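Local coordinates for putative uncharacterized protein (Pseudomonas phage 201phi2-1, PDB 3R4V), which is a bacteriophage protein of the tubulin-like family, with guanosine-5'-diphosphate bound in its pocket, at residues A[145-151]-A[206-211]; A[83-87]-A[106-111]. All blocks are in the same frame, centred on the assembly; numbering follows the deposited sequence.

Overall arrangement
The chain first lays down strands in the parallel part of a mixed sheet, and contact 2 belongs to the fourth of them in chain order: after strand 84-89 comes helix 95-108, whose last turn and the residues after it pack back on the strand, closing a short loop of 18 residues. Strand 113-119, helix 124-144 and strand 148-154 follow. Contact 1 closes a longer loop, 54 residues rich in helix, and adds strand 208-214 to the same sheet, bringing in the tubulin-like C-terminal family region. The two loops follow in series, neither nested nor crossed. The centres of the two contacts lie about 12 Å apart, and Leu-146, in the loop leading into strand 148-154, packs on Ala-107 of helix 95-108.

Contact 1 of 2, residues A[145-151]-A[206-211]; sequences HLPIVVN and PQVCEL
The ring of Pro-206 covers one face of the His-145 imidazole, with CG 3.7 Å from the ring centroid and nearly on its normal, a CH-pi contact. With CG anti to the backbone N (chi1 -158°), His-145 swings its ring back to this proline although its CB points away. Pro-206 CB also lies against the His-145 to Leu-146 peptide, 3.3 Å from Leu-146 N. Beyond the prolines, a ladder of backbone hydrogen bonds joins two parallel strands: Ile-148 and Val-150 each use both N and O, bonding to Gln-207 O and Cys-209 N, then to Cys-209 O and Leu-211 N. The bond from Val-150 N to Cys-209 O is 2.8 Å long. The Asn-151 amide continues this ladder, ND2 reaching Leu-211 O at 2.9 Å, while its OD1 is bonded by Lys-171. Branched valines suit the extended backbone; Val-149 CG1 meets Leu-211 CB at 3.9 Å. His-145, with positive phi, is the C-prime residue of the Schellman motif that ends helix 124-144. That helix packs on the face of Ile-148 and Val-208 through Ala-141, Met-134 and Leu-137. Val-149 and Cys-209 face the other way and touch Ile-269, with strands 113-119 and 264-270 flanking the pair in the sheet.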
loop_
_atom_site.group_PDB
_atom_site.type_symbol
_atom_site.label_atom_id
_atom_site.label_comp_id
_atom_site.label_asym_id
_atom_site.label_seq_id
_atom_site.Cartn_x
_atom_site.Cartn_y
_atom_site.Cartn_z
ATOM N N HIS A 145 7.212 -1.756 -16.630
ATOM C CA HIS A 145 8.417 -2.553 -16.454
ATOM C C HIS A 145 9.177 -2.116 -15.200
ATOM O O HIS A 145 10.303 -1.645 -15.268
ATOM C CB HIS A 145 9.321 -2.468 -17.698
ATOM C CG HIS A 145 10.268 -3.620 -17.808
ATOM N ND1 HIS A 145 9.915 -4.815 -18.399
ATOM C CD2 HIS A 145 11.528 -3.782 -17.345
ATOM C CE1 HIS A 145 10.933 -5.655 -18.320
ATOM N NE2 HIS A 145 11.923 -5.052 -17.687
ATOM N N LEU A 146 8.544 -2.271 -14.043
ATOM C CA LEU A 146 9.140 -1.809 -12.808
ATOM C C LEU A 146 8.561 -2.659 -11.691
ATOM O O LEU A 146 7.371 -2.955 -11.733
ATOM C CB LEU A 146 8.722 -0.356 -12.584
ATOM C CG LEU A 146 9.175 0.282 -11.287
ATOM C CD1 LEU A 146 10.667 0.540 -11.397
ATOM C CD2 LEU A 146 8.409 1.579 -10.979
ATOM N N PRO A 147 9.388 -3.057 -10.710
ATOM C CA PRO A 147 8.790 -3.767 -9.567
ATOM C C PRO A 147 7.867 -2.825 -8.817
ATOM O O PRO A 147 8.192 -1.652 -8.618
ATOM C CB PRO A 147 9.990 -4.113 -8.682
ATOM C CG PRO A 147 11.188 -4.042 -9.636
ATOM C CD PRO A 147 10.850 -2.940 -10.579
ATOM N N ILE A 148 6.709 -3.337 -8.421
ATOM C CA ILE A 148 5.817 -2.556 -7.583
ATOM C C ILE A 148 5.850 -3.192 -6.213
ATOM O O ILE A 148 5.314 -4.283 -5.999
ATOM C CB ILE A 148 4.389 -2.511 -8.162
ATOM C CG1 ILE A 148 4.390 -1.801 -9.533
ATOM C CG2 ILE A 148 3.430 -1.860 -7.146
ATOM C CD1 ILE A 148 4.748 -0.304 -9.513
ATOM N N VAL A 149 6.553 -2.530 -5.298
ATOM C CA VAL A 149 6.993 -3.147 -4.055
ATOM C C VAL A 149 6.063 -2.693 -2.961
ATOM O O VAL A 149 5.947 -1.507 -2.706
ATOM C CB VAL A 149 8.436 -2.681 -3.734
ATOM C CG1 VAL A 149 8.906 -3.197 -2.401
ATOM C CG2 VAL A 149 9.389 -3.143 -4.846
ATOM N N VAL A 150 5.399 -3.649 -2.323
ATOM C CA VAL A 150 4.394 -3.312 -1.328
ATOM C C VAL A 150 4.580 -4.083 -0.036
ATOM O O VAL A 150 4.944 -5.252 -0.028
ATOM C CB VAL A 150 2.963 -3.558 -1.860
ATOM C CG1 VAL A 150 2.802 -2.968 -3.277
ATOM C CG2 VAL A 150 2.621 -5.028 -1.850
ATOM N N ASN A 151 4.327 -3.402 1.071
ATOM C CA ASN A 151 4.212 -4.052 2.357
ATOM C C ASN A 151 2.727 -4.312 2.521
ATOM O O ASN A 151 1.925 -3.367 2.586
ATOM C CB ASN A 151 4.715 -3.120 3.451
ATOM C CG ASN A 151 4.684 -3.765 4.822
ATOM O OD1 ASN A 151 3.780 -3.517 5.623
ATOM N ND2 ASN A 151 5.674 -4.603 5.102
ATOM N N PRO A 206 9.715 -7.774 -13.757
ATOM C CA PRO A 206 9.019 -6.805 -12.907
ATOM C C PRO A 206 7.608 -7.291 -12.592
ATOM O O PRO A 206 6.883 -7.723 -13.491
ATOM C CB PRO A 206 8.962 -5.555 -13.780
ATOM C CG PRO A 206 8.951 -6.073 -15.172
ATOM C CD PRO A 206 9.799 -7.321 -15.159
ATOM N N GLN A 207 7.221 -7.200 -11.324
ATOM C CA GLN A 207 5.930 -7.719 -10.892
ATOM C C GLN A 207 5.671 -7.164 -9.502
ATOM O O GLN A 207 6.531 -6.469 -8.954
ATOM C CB GLN A 207 5.959 -9.257 -10.883
ATOM C CG GLN A 207 7.077 -9.860 -10.028
ATOM C CD GLN A 207 7.218 -11.398 -10.110
ATOM O OE1 GLN A 207 8.016 -11.977 -9.382
ATOM N NE2 GLN A 207 6.457 -12.049 -10.998
ATOM N N VAL A 208 4.506 -7.461 -8.931
ATOM C CA VAL A 208 4.246 -7.072 -7.548
ATOM C C VAL A 208 5.175 -7.866 -6.629
ATOM O O VAL A 208 5.241 -9.094 -6.719
ATOM C CB VAL A 208 2.797 -7.306 -7.128
ATOM C CG1 VAL A 208 2.626 -6.971 -5.643
ATOM C CG2 VAL A 208 1.874 -6.420 -7.936
ATOM N N CYS A 209 5.903 -7.141 -5.777
ATOM C CA CYS A 209 6.818 -7.720 -4.817
ATOM C C CYS A 209 6.383 -7.308 -3.424
ATOM O O CYS A 209 5.716 -6.294 -3.268
ATOM C CB CYS A 209 8.217 -7.153 -5.035
ATOM S SG CYS A 209 8.927 -7.606 -6.614
ATOM N N GLU A 210 6.786 -8.074 -2.414
ATOM C CA GLU A 210 6.551 -7.661 -1.034
ATOM C C GLU A 210 7.791 -7.053 -0.409
ATOM O O GLU A 210 8.906 -7.485 -0.664
ATOM C CB GLU A 210 6.163 -8.835 -0.164
ATOM C CG GLU A 210 4.740 -9.341 -0.268
ATOM C CD GLU A 210 4.498 -10.456 0.753
ATOM O OE1 GLU A 210 4.074 -10.146 1.889
ATOM O OE2 GLU A 210 4.768 -11.643 0.448
ATOM N N LEU A 211 7.565 -6.069 0.446
ATOM C CA LEU A 211 8.596 -5.490 1.282
ATOM C C LEU A 211 8.417 -6.066 2.672
ATOM O O LEU A 211 7.324 -6.013 3.239
ATOM C CB LEU A 211 8.407 -3.982 1.344
ATOM C CG LEU A 211 9.265 -3.211 2.352
ATOM C CD1 LEU A 211 10.754 -3.474 2.111
ATOM C CD2 LEU A 211 8.971 -1.740 2.348
#

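Contact 2 of 2, residues A[83-87]-A[106-111]; sequences FYIVC and LADRKA
The Tyr-84 ring receives Leu-106 on one face: methyl CD2 stands over the middle of the ring, 3.7 Å from its centroid and 12° off the normal, a CH-pi contact. The branched end of leucine suits this place, since one methyl covers the ring and the other is left for Val-86. Leu-106 and Tyr-84 point toward each other from helix and strand, and CD1 of the leucine reaches past the root of the tyrosine to Val-86 CG2 at 3.8 Å, where the two aliphatic chains slide past one another in opposite directions. Ala-111 approaches the ring obliquely with CB 3.4 Å from Tyr-84 CE2, its small side chain sitting close to the ring. These groups join the first strand to the C-terminal end of the helix in the beta-alpha-beta unit of strand 84-89, helix 95-108 and strand 113-119, within the parallel part of the sheet of the tubulin-like fold. The helix ends in a Schellman motif, with Lys-110 at positive phi: Lys-110 N bonds to Ala-107 O (2.8 Å) and Ala-111 N to Leu-106 O (3.1 Å), a turn that sends the chain back to the sheet and sets Ala-111 beside the ring. At the far end of the tyrosine, Arg-109 crosses at about a right angle, its guanidinium turned 67° from the ring plane. Extended from CG to NE, it gives a hydrogen bond from NH1 to Tyr-84 OH at 3.1 Å, the oxygen lying at the guanidinium edge within its plane. The buried hydroxyl also takes the N-H of Ala-81, and NH2 of Arg-109 is bonded to Ile-78 O, both in the loop before strand 84-89.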
loop_
_atom_site.group_PDB
_atom_site.type_symbol
_atom_site.label_atom_id
_atom_site.label_comp_id
_atom_site.label_asym_id
_atom_site.label_seq_id
_atom_site.Cartn_x
_atom_site.Cartn_y
_atom_site.Cartn_z
ATOM N N PHE A 83 12.438 9.870 -3.007
ATOM C CA PHE A 83 11.766 8.624 -2.672
ATOM C C PHE A 83 10.316 8.928 -2.348
ATOM O O PHE A 83 10.001 10.023 -1.892
ATOM C CB PHE A 83 12.463 7.972 -1.463
ATOM C CG PHE A 83 12.094 6.528 -1.242
ATOM C CD1 PHE A 83 12.782 5.506 -1.887
ATOM C CD2 PHE A 83 11.077 6.190 -0.374
ATOM C CE1 PHE A 83 12.452 4.172 -1.671
ATOM C CE2 PHE A 83 10.738 4.862 -0.155
ATOM C CZ PHE A 83 11.430 3.848 -0.797
ATOM N N TYR A 84 9.415 7.982 -2.614
ATOM C CA TYR A 84 8.015 8.178 -2.242
ATOM C C TYR A 84 7.490 6.995 -1.448
ATOM O O TYR A 84 7.938 5.868 -1.614
ATOM C CB TYR A 84 7.113 8.365 -3.473
ATOM C CG TYR A 84 7.556 9.451 -4.445
ATOM C CD1 TYR A 84 6.896 10.682 -4.505
ATOM C CD2 TYR A 84 8.622 9.237 -5.310
ATOM C CE1 TYR A 84 7.294 11.675 -5.411
ATOM C CE2 TYR A 84 9.019 10.219 -6.214
ATOM C CZ TYR A 84 8.359 11.432 -6.251
ATOM O OH TYR A 84 8.764 12.387 -7.153
ATOM N N ILE A 85 6.512 7.253 -0.602
ATOM C CA ILE A 85 5.803 6.178 0.074
ATOM C C ILE A 85 4.324 6.369 -0.238
ATOM O O ILE A 85 3.799 7.473 -0.078
ATOM C CB ILE A 85 6.035 6.247 1.582
ATOM C CG1 ILE A 85 7.536 6.113 1.880
ATOM C CG2 ILE A 85 5.206 5.182 2.317
ATOM C CD1 ILE A 85 7.925 6.407 3.319
ATOM N N VAL A 86 3.650 5.309 -0.682
ATOM C CA VAL A 86 2.221 5.391 -0.997
ATOM C C VAL A 86 1.420 4.460 -0.082
ATOM O O VAL A 86 1.850 3.348 0.181
ATOM C CB VAL A 86 1.958 4.956 -2.424
ATOM C CG1 VAL A 86 0.524 5.328 -2.819
ATOM C CG2 VAL A 86 2.963 5.597 -3.363
ATOM N N CYS A 87 0.256 4.899 0.386
ATOM C CA CYS A 87 -0.474 4.118 1.380
ATOM C C CYS A 87 -1.985 4.191 1.190
ATOM O O CYS A 87 -2.559 5.272 1.114
ATOM C CB CYS A 87 -0.094 4.592 2.797
ATOM S SG CYS A 87 -1.063 3.832 4.132
ATOM N N LEU A 106 3.968 7.860 -10.686
ATOM C CA LEU A 106 5.298 7.814 -10.078
ATOM C C LEU A 106 6.233 6.935 -10.906
ATOM O O LEU A 106 7.415 7.244 -11.060
ATOM C CB LEU A 106 5.229 7.307 -8.632
ATOM C CG LEU A 106 4.467 8.183 -7.644
ATOM C CD1 LEU A 106 4.457 7.503 -6.278
ATOM C CD2 LEU A 106 5.130 9.547 -7.546
ATOM N N ALA A 107 5.720 5.820 -11.422
ATOM C CA ALA A 107 6.530 4.995 -12.315
ATOM C C ALA A 107 6.968 5.807 -13.548
ATOM O O ALA A 107 8.111 5.708 -13.981
ATOM C CB ALA A 107 5.776 3.717 -12.725
ATOM N N ASP A 108 6.068 6.617 -14.108
ATOM C CA ASP A 108 6.429 7.450 -15.257
ATOM C C ASP A 108 7.526 8.470 -14.908
ATOM O O ASP A 108 8.305 8.856 -15.779
ATOM C CB ASP A 108 5.204 8.161 -15.858
ATOM C CG ASP A 108 4.252 7.210 -16.588
ATOM O OD1 ASP A 108 4.613 6.043 -16.853
ATOM O OD2 ASP A 108 3.129 7.648 -16.928
ATOM N N ARG A 109 7.585 8.903 -13.645
ATOM C CA ARG A 109 8.658 9.791 -13.174
ATOM C C ARG A 109 9.982 9.045 -13.013
ATOM O O ARG A 109 10.992 9.646 -12.665
ATOM C CB ARG A 109 8.311 10.436 -11.823
ATOM C CG ARG A 109 7.109 11.359 -11.813
ATOM C CD ARG A 109 6.964 12.068 -10.461
ATOM N NE ARG A 109 5.874 13.043 -10.474
ATOM C CZ ARG A 109 5.568 13.850 -9.459
ATOM N NH1 ARG A 109 6.276 13.817 -8.342
ATOM N NH2 ARG A 109 4.557 14.702 -9.573
ATOM N N LYS A 110 9.967 7.735 -13.243
ATOM C CA LYS A 110 11.135 6.881 -12.995
ATOM C C LYS A 110 11.533 6.909 -11.521
ATOM O O LYS A 110 12.707 6.782 -11.172
ATOM C CB LYS A 110 12.312 7.285 -13.891
ATOM C CG LYS A 110 11.978 7.250 -15.377
ATOM C CD LYS A 110 11.246 5.959 -15.731
ATOM C CE LYS A 110 11.700 5.391 -17.059
ATOM N NZ LYS A 110 11.002 4.106 -17.354
ATOM N N ALA A 111 10.532 7.063 -10.662
ATOM C CA ALA A 111 10.741 7.171 -9.219
ATOM C C ALA A 111 11.055 5.870 -8.471
ATOM O O ALA A 111 10.733 4.753 -8.917
ATOM C CB ALA A 111 9.542 7.853 -8.573
#